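Local coordinates for alpha-1,2-mannosidase (Bacteroides thetaiotaomicron, PDB 2WW2), which hydrolyses alpha-mannosides, probably alpha-1,2-linked, as a calcium-dependent inverting enzyme of glycoside hydrolase family 92 from a human gut symbiont, at residues Ser155-Thr169 with Ala181-Tyr195. Sequence-based numbering, arbitrary orientation.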
loop_
_atom_site.group_PDB
_atom_site.type_symbol
_atom_site.label_atom_id
_atom_site.label_comp_id
_atom_site.label_asym_id
_atom_site.label_seq_id
_atom_site.Cartn_x
_atom_site.Cartn_y
_atom_site.Cartn_z
ATOM N N SER A 155 -2.463 37.909 36.251
ATOM C CA SER A 155 -2.299 38.483 37.593
ATOM C C SER A 155 -3.044 37.621 38.592
ATOM O O SER A 155 -4.071 36.999 38.263
ATOM C CB SER A 155 -2.858 39.903 37.644
ATOM O OG SER A 155 -4.249 39.884 37.323
ATOM N N ILE A 156 -2.520 37.582 39.810
ATOM C CA ILE A 156 -3.152 36.866 40.900
ATOM C C ILE A 156 -3.068 37.704 42.166
ATOM O O ILE A 156 -2.039 38.325 42.436
ATOM C CB ILE A 156 -2.427 35.527 41.195
ATOM C CG1 ILE A 156 -2.339 34.659 39.935
ATOM C CG2 ILE A 156 -3.154 34.749 42.304
ATOM C CD1 ILE A 156 -1.485 33.388 40.142
ATOM N N THR A 157 -4.155 37.717 42.936
ATOM C CA THR A 157 -4.162 38.349 44.247
ATOM C C THR A 157 -4.654 37.345 45.285
ATOM O O THR A 157 -5.641 36.651 45.070
ATOM C CB THR A 157 -5.044 39.617 44.261
ATOM O OG1 THR A 157 -4.534 40.561 43.312
ATOM C CG2 THR A 157 -5.052 40.259 45.645
ATOM N N ILE A 158 -3.946 37.255 46.401
ATOM C CA ILE A 158 -4.326 36.340 47.471
ATOM C C ILE A 158 -4.852 37.160 48.626
ATOM O O ILE A 158 -4.299 38.202 48.945
ATOM C CB ILE A 158 -3.103 35.557 48.005
ATOM C CG1 ILE A 158 -2.312 34.916 46.864
ATOM C CG2 ILE A 158 -3.543 34.506 49.072
ATOM C CD1 ILE A 158 -1.033 34.228 47.321
ATOM N N GLU A 159 -5.925 36.690 49.254
ATOM C CA GLU A 159 -6.425 37.299 50.476
ATOM C C GLU A 159 -6.482 36.196 51.519
ATOM O O GLU A 159 -7.531 35.615 51.765
ATOM C CB GLU A 159 -7.801 37.922 50.244
ATOM C CG GLU A 159 -7.770 39.023 49.184
ATOM C CD GLU A 159 -9.122 39.670 48.976
ATOM O OE1 GLU A 159 -9.873 39.233 48.080
ATOM O OE2 GLU A 159 -9.445 40.615 49.722
ATOM N N PRO A 160 -5.323 35.891 52.116
ATOM C CA PRO A 160 -5.184 34.703 52.956
ATOM C C PRO A 160 -6.194 34.696 54.093
ATOM O O PRO A 160 -6.780 33.645 54.399
ATOM C CB PRO A 160 -3.745 34.797 53.503
ATOM C CG PRO A 160 -3.283 36.205 53.226
ATOM C CD PRO A 160 -4.096 36.712 52.065
ATOM N N GLU A 161 -6.419 35.856 54.707
ATOM C CA GLU A 161 -7.355 35.928 55.831
ATOM C C GLU A 161 -8.794 35.596 55.407
ATOM O O GLU A 161 -9.569 35.073 56.200
ATOM C CB GLU A 161 -7.254 37.286 56.581
ATOM C CG GLU A 161 -7.885 38.498 55.871
ATOM C CD GLU A 161 -7.159 38.934 54.582
ATOM O OE1 GLU A 161 -6.105 38.362 54.230
ATOM O OE2 GLU A 161 -7.655 39.873 53.922
ATOM N N LYS A 162 -9.140 35.857 54.148
ATOM C CA LYS A 162 -10.456 35.477 53.636
ATOM C C LYS A 162 -10.430 34.113 52.925
ATOM O O LYS A 162 -11.458 33.631 52.441
ATOM C CB LYS A 162 -10.988 36.532 52.665
ATOM C CG LYS A 162 -11.115 37.929 53.244
ATOM C CD LYS A 162 -12.198 38.697 52.514
ATOM C CE LYS A 162 -12.096 40.182 52.807
ATOM N NZ LYS A 162 -10.951 40.734 52.031
ATOM N N ARG A 163 -9.255 33.497 52.853
ATOM C CA ARG A 163 -9.125 32.205 52.174
ATOM C C ARG A 163 -9.528 32.309 50.704
ATOM O O ARG A 163 -10.039 31.342 50.136
ATOM C CB ARG A 163 -9.977 31.142 52.872
ATOM C CG ARG A 163 -9.551 30.858 54.326
ATOM C CD ARG A 163 -10.553 29.932 55.005
ATOM N NE ARG A 163 -11.770 30.658 55.345
ATOM C CZ ARG A 163 -12.994 30.373 54.897
ATOM N NH1 ARG A 163 -13.207 29.334 54.085
ATOM N NH2 ARG A 163 -14.021 31.123 55.299
ATOM N N LEU A 164 -9.295 33.481 50.100
ATOM C CA LEU A 164 -9.683 33.723 48.717
ATOM C C LEU A 164 -8.480 33.930 47.818
ATOM O O LEU A 164 -7.473 34.503 48.246
ATOM C CB LEU A 164 -10.563 34.984 48.599
ATOM C CG LEU A 164 -11.961 34.968 49.218
ATOM C CD1 LEU A 164 -12.675 36.329 49.009
ATOM C CD2 LEU A 164 -12.782 33.808 48.646
ATOM N N VAL A 165 -8.594 33.490 46.567
ATOM C CA VAL A 165 -7.629 33.880 45.536
ATOM C C VAL A 165 -8.406 34.384 44.333
ATOM O O VAL A 165 -9.378 33.765 43.928
ATOM C CB VAL A 165 -6.708 32.713 45.106
ATOM C CG1 VAL A 165 -5.924 33.084 43.841
ATOM C CG2 VAL A 165 -5.737 32.352 46.234
ATOM N N LYS A 166 -7.998 35.514 43.771
ATOM C CA LYS A 166 -8.643 36.015 42.563
ATOM C C LYS A 166 -7.561 36.277 41.528
ATOM O O LYS A 166 -6.393 36.418 41.884
ATOM C CB LYS A 166 -9.406 37.309 42.868
ATOM C CG LYS A 166 -10.536 37.100 43.887
ATOM C CD LYS A 166 -11.299 38.396 44.182
ATOM C CE LYS A 166 -12.396 38.129 45.208
ATOM N NZ LYS A 166 -12.966 39.398 45.733
ATOM N N GLY A 167 -7.929 36.360 40.252
ATOM C CA GLY A 167 -6.910 36.645 39.244
ATOM C C GLY A 167 -7.481 36.863 37.862
ATOM O O GLY A 167 -8.705 36.797 37.655
ATOM N N ALA A 168 -6.599 37.126 36.912
ATOM C CA ALA A 168 -7.037 37.262 35.540
ATOM C C ALA A 168 -6.069 36.499 34.674
ATOM O O ALA A 168 -4.850 36.587 34.866
ATOM C CB ALA A 168 -7.086 38.732 35.127
ATOM N N THR A 169 -6.602 35.719 33.740
ATOM C CA THR A 169 -5.754 35.042 32.777
ATOM C C THR A 169 -6.084 35.593 31.403
ATOM O O THR A 169 -7.254 35.773 31.068
ATOM C CB THR A 169 -5.949 33.509 32.828
ATOM O OG1 THR A 169 -5.279 32.921 31.709
ATOM C CG2 THR A 169 -7.449 33.126 32.802
ATOM N N ALA A 181 -10.006 38.950 28.751
ATOM C CA ALA A 181 -9.511 38.292 29.972
ATOM C C ALA A 181 -10.560 37.341 30.500
ATOM O O ALA A 181 -11.757 37.565 30.295
ATOM C CB ALA A 181 -9.189 39.307 31.064
ATOM N N ASN A 182 -10.102 36.293 31.194
ATOM C CA ASN A 182 -10.979 35.494 32.018
ATOM C C ASN A 182 -10.683 35.834 33.491
ATOM O O ASN A 182 -9.532 35.761 33.935
ATOM C CB ASN A 182 -10.804 33.992 31.700
ATOM C CG ASN A 182 -11.703 33.112 32.536
ATOM O OD1 ASN A 182 -12.894 32.896 32.218
ATOM N ND2 ASN A 182 -11.145 32.581 33.604
ATOM N N TYR A 183 -11.716 36.272 34.214
ATOM C CA TYR A 183 -11.564 36.720 35.603
ATOM C C TYR A 183 -11.998 35.577 36.491
ATOM O O TYR A 183 -13.133 35.108 36.382
ATOM C CB TYR A 183 -12.451 37.944 35.842
ATOM C CG TYR A 183 -12.169 39.066 34.867
ATOM C CD1 TYR A 183 -11.107 39.941 35.076
ATOM C CD2 TYR A 183 -12.931 39.224 33.713
ATOM C CE1 TYR A 183 -10.830 40.980 34.171
ATOM C CE2 TYR A 183 -12.663 40.263 32.801
ATOM C CZ TYR A 183 -11.613 41.123 33.043
ATOM O OH TYR A 183 -11.330 42.126 32.152
ATOM N N PHE A 184 -11.107 35.102 37.356
ATOM C CA PHE A 184 -11.436 33.928 38.157
ATOM C C PHE A 184 -11.365 34.211 39.659
ATOM O O PHE A 184 -10.746 35.187 40.101
ATOM C CB PHE A 184 -10.555 32.732 37.771
ATOM C CG PHE A 184 -9.075 32.950 38.010
ATOM C CD1 PHE A 184 -8.518 32.738 39.273
ATOM C CD2 PHE A 184 -8.240 33.337 36.973
ATOM C CE1 PHE A 184 -7.148 32.926 39.489
ATOM C CE2 PHE A 184 -6.866 33.538 37.174
ATOM C CZ PHE A 184 -6.316 33.332 38.430
ATOM N N MET A 185 -12.044 33.373 40.442
ATOM C CA MET A 185 -11.938 33.461 41.893
ATOM C C MET A 185 -12.117 32.087 42.483
ATOM O O MET A 185 -12.793 31.219 41.904
ATOM C CB MET A 185 -12.949 34.443 42.515
ATOM C CG MET A 185 -14.397 33.998 42.514
ATOM S SD MET A 185 -15.452 34.934 43.676
ATOM C CE MET A 185 -15.032 34.238 45.262
ATOM N N MET A 186 -11.506 31.893 43.641
ATOM C CA MET A 186 -11.629 30.620 44.323
ATOM C C MET A 186 -11.568 30.797 45.831
ATOM O O MET A 186 -11.038 31.787 46.345
ATOM C CB MET A 186 -10.552 29.653 43.844
ATOM C CG MET A 186 -9.164 30.046 44.213
ATOM S SD MET A 186 -7.950 28.950 43.452
ATOM C CE MET A 186 -7.913 29.651 41.808
ATOM N N GLU A 187 -12.129 29.835 46.536
ATOM C CA GLU A 187 -12.197 29.922 47.972
ATOM C C GLU A 187 -11.742 28.588 48.521
ATOM O O GLU A 187 -12.026 27.561 47.913
ATOM C CB GLU A 187 -13.640 30.197 48.380
ATOM C CG GLU A 187 -13.843 30.284 49.886
ATOM C CD GLU A 187 -15.307 30.305 50.262
ATOM O OE1 GLU A 187 -16.061 29.410 49.830
ATOM O OE2 GLU A 187 -15.707 31.221 50.985
ATOM N N PHE A 188 -11.011 28.609 49.640
ATOM C CA PHE A 188 -10.513 27.391 50.273
ATOM C C PHE A 188 -11.228 27.212 51.611
ATOM O O PHE A 188 -11.517 28.193 52.320
ATOM C CB PHE A 188 -8.987 27.465 50.465
ATOM C CG PHE A 188 -8.223 27.602 49.162
ATOM C CD1 PHE A 188 -7.702 26.486 48.528
ATOM C CD2 PHE A 188 -8.074 28.835 48.552
ATOM C CE1 PHE A 188 -7.018 26.599 47.316
ATOM C CE2 PHE A 188 -7.391 28.959 47.337
ATOM C CZ PHE A 188 -6.859 27.842 46.724
ATOM N N SER A 189 -11.501 25.965 51.969
ATOM C CA SER A 189 -12.276 25.693 53.165
ATOM C C SER A 189 -11.472 25.863 54.453
ATOM O O SER A 189 -12.044 26.060 55.525
ATOM C CB SER A 189 -12.846 24.269 53.094
ATOM O OG SER A 189 -11.793 23.321 52.982
ATOM N N HIS A 190 -10.152 25.777 54.358
ATOM C CA HIS A 190 -9.307 25.750 55.551
ATOM C C HIS A 190 -8.359 26.945 55.566
ATOM O O HIS A 190 -8.076 27.523 54.515
ATOM C CB HIS A 190 -8.521 24.437 55.593
ATOM C CG HIS A 190 -9.331 23.268 56.065
ATOM N ND1 HIS A 190 -10.258 22.631 55.267
ATOM C CD2 HIS A 190 -9.344 22.616 57.254
ATOM C CE1 HIS A 190 -10.820 21.647 55.950
ATOM N NE2 HIS A 190 -10.278 21.614 57.157
ATOM N N PRO A 191 -7.876 27.328 56.761
ATOM C CA PRO A 191 -6.976 28.470 56.904
ATOM C C PRO A 191 -5.720 28.342 56.059
ATOM O O PRO A 191 -5.109 27.263 55.992
ATOM C CB PRO A 191 -6.568 28.419 58.376
ATOM C CG PRO A 191 -7.705 27.703 59.060
ATOM C CD PRO A 191 -8.234 26.725 58.064
ATOM N N VAL A 192 -5.339 29.456 55.450
ATOM C CA VAL A 192 -4.132 29.553 54.661
ATOM C C VAL A 192 -2.988 29.937 55.594
ATOM O O VAL A 192 -2.903 31.077 56.033
ATOM C CB VAL A 192 -4.296 30.619 53.565
ATOM C CG1 VAL A 192 -2.991 30.811 52.788
ATOM C CG2 VAL A 192 -5.446 30.242 52.622
ATOM N N ILE A 193 -2.114 28.988 55.895
ATOM C CA ILE A 193 -1.047 29.186 56.876
ATOM C C ILE A 193 0.124 29.980 56.313
ATOM O O ILE A 193 0.653 30.867 56.990
ATOM C CB ILE A 193 -0.520 27.835 57.386
ATOM C CG1 ILE A 193 -1.687 26.977 57.868
ATOM C CG2 ILE A 193 0.503 28.036 58.508
ATOM C CD1 ILE A 193 -2.617 27.678 58.829
ATOM N N GLU A 194 0.541 29.647 55.087
ATOM C CA GLU A 194 1.595 30.399 54.391
ATOM C C GLU A 194 1.185 30.560 52.919
ATOM O O GLU A 194 0.301 29.855 52.437
ATOM C CB GLU A 194 2.968 29.705 54.519
ATOM C CG GLU A 194 3.415 29.550 55.982
ATOM C CD GLU A 194 4.669 28.696 56.164
ATOM O OE1 GLU A 194 5.478 28.595 55.223
ATOM O OE2 GLU A 194 4.842 28.121 57.259
ATOM N N TYR A 195 1.802 31.506 52.216
ATOM C CA TYR A 195 1.372 31.822 50.862
ATOM C C TYR A 195 2.478 32.624 50.195
ATOM O O TYR A 195 3.392 33.134 50.856
ATOM C CB TYR A 195 0.078 32.642 50.902
ATOM C CG TYR A 195 0.126 33.652 52.040
ATOM C CD1 TYR A 195 0.691 34.904 51.854
ATOM C CD2 TYR A 195 -0.338 33.315 53.312
ATOM C CE1 TYR A 195 0.771 35.817 52.906
ATOM C CE2 TYR A 195 -0.259 34.210 54.372
ATOM C CZ TYR A 195 0.293 35.460 54.159
ATOM O OH TYR A 195 0.380 36.356 55.204
HETATM O O HOH W 1 -6.625 31.907 56.373
HETATM O O HOH W 2 -14.280 33.477 51.977
#
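R163 reaches over the end of strand 182-188, where its guanidinium grips the backbone of F188. CB rests 3.4 Å from F188 O; CG, set anti to its own carbonyl carbon (chi1 -63°), and CD continue past that oxygen, and CD also comes 3.5 Å from H190 O. After a bend at chi3, NE and CZ pass 3.9 and 3.7 Å from F188 O, and NH1 donates to it at 2.7 Å, the bond somewhat bent (142°). NH1 also hydrogen-bonds a glycerol, probably from the crystallisation liquor. E187 OE2, 4.4 Å from R163 NH1 and well out of the guanidinium plane, can act through charge alone; E187 OE1 is salt-bridged to R232. In return F188 N donates to R163 O, which also lies in plane at the edge of the F188 ring.

Along the strands, paired backbone bonds join V165 with M186, G167 with F184 and T169 with N182. The F184 ring folds over G167, whose CA stands 3.7 Å from the ring centroid in a CH-pi contact; F80 stacks on the ring. At the start of the turn, P160 lays CG over one face of the Y195 ring, and a water links P160 O to V192 N. Strand 154-159 turns through a 3-10 segment and a G1 bulge at R163 and L164 into 164-169, which pairs antiparallel with 182-188: a beta meander within the family 92 N-terminal domain.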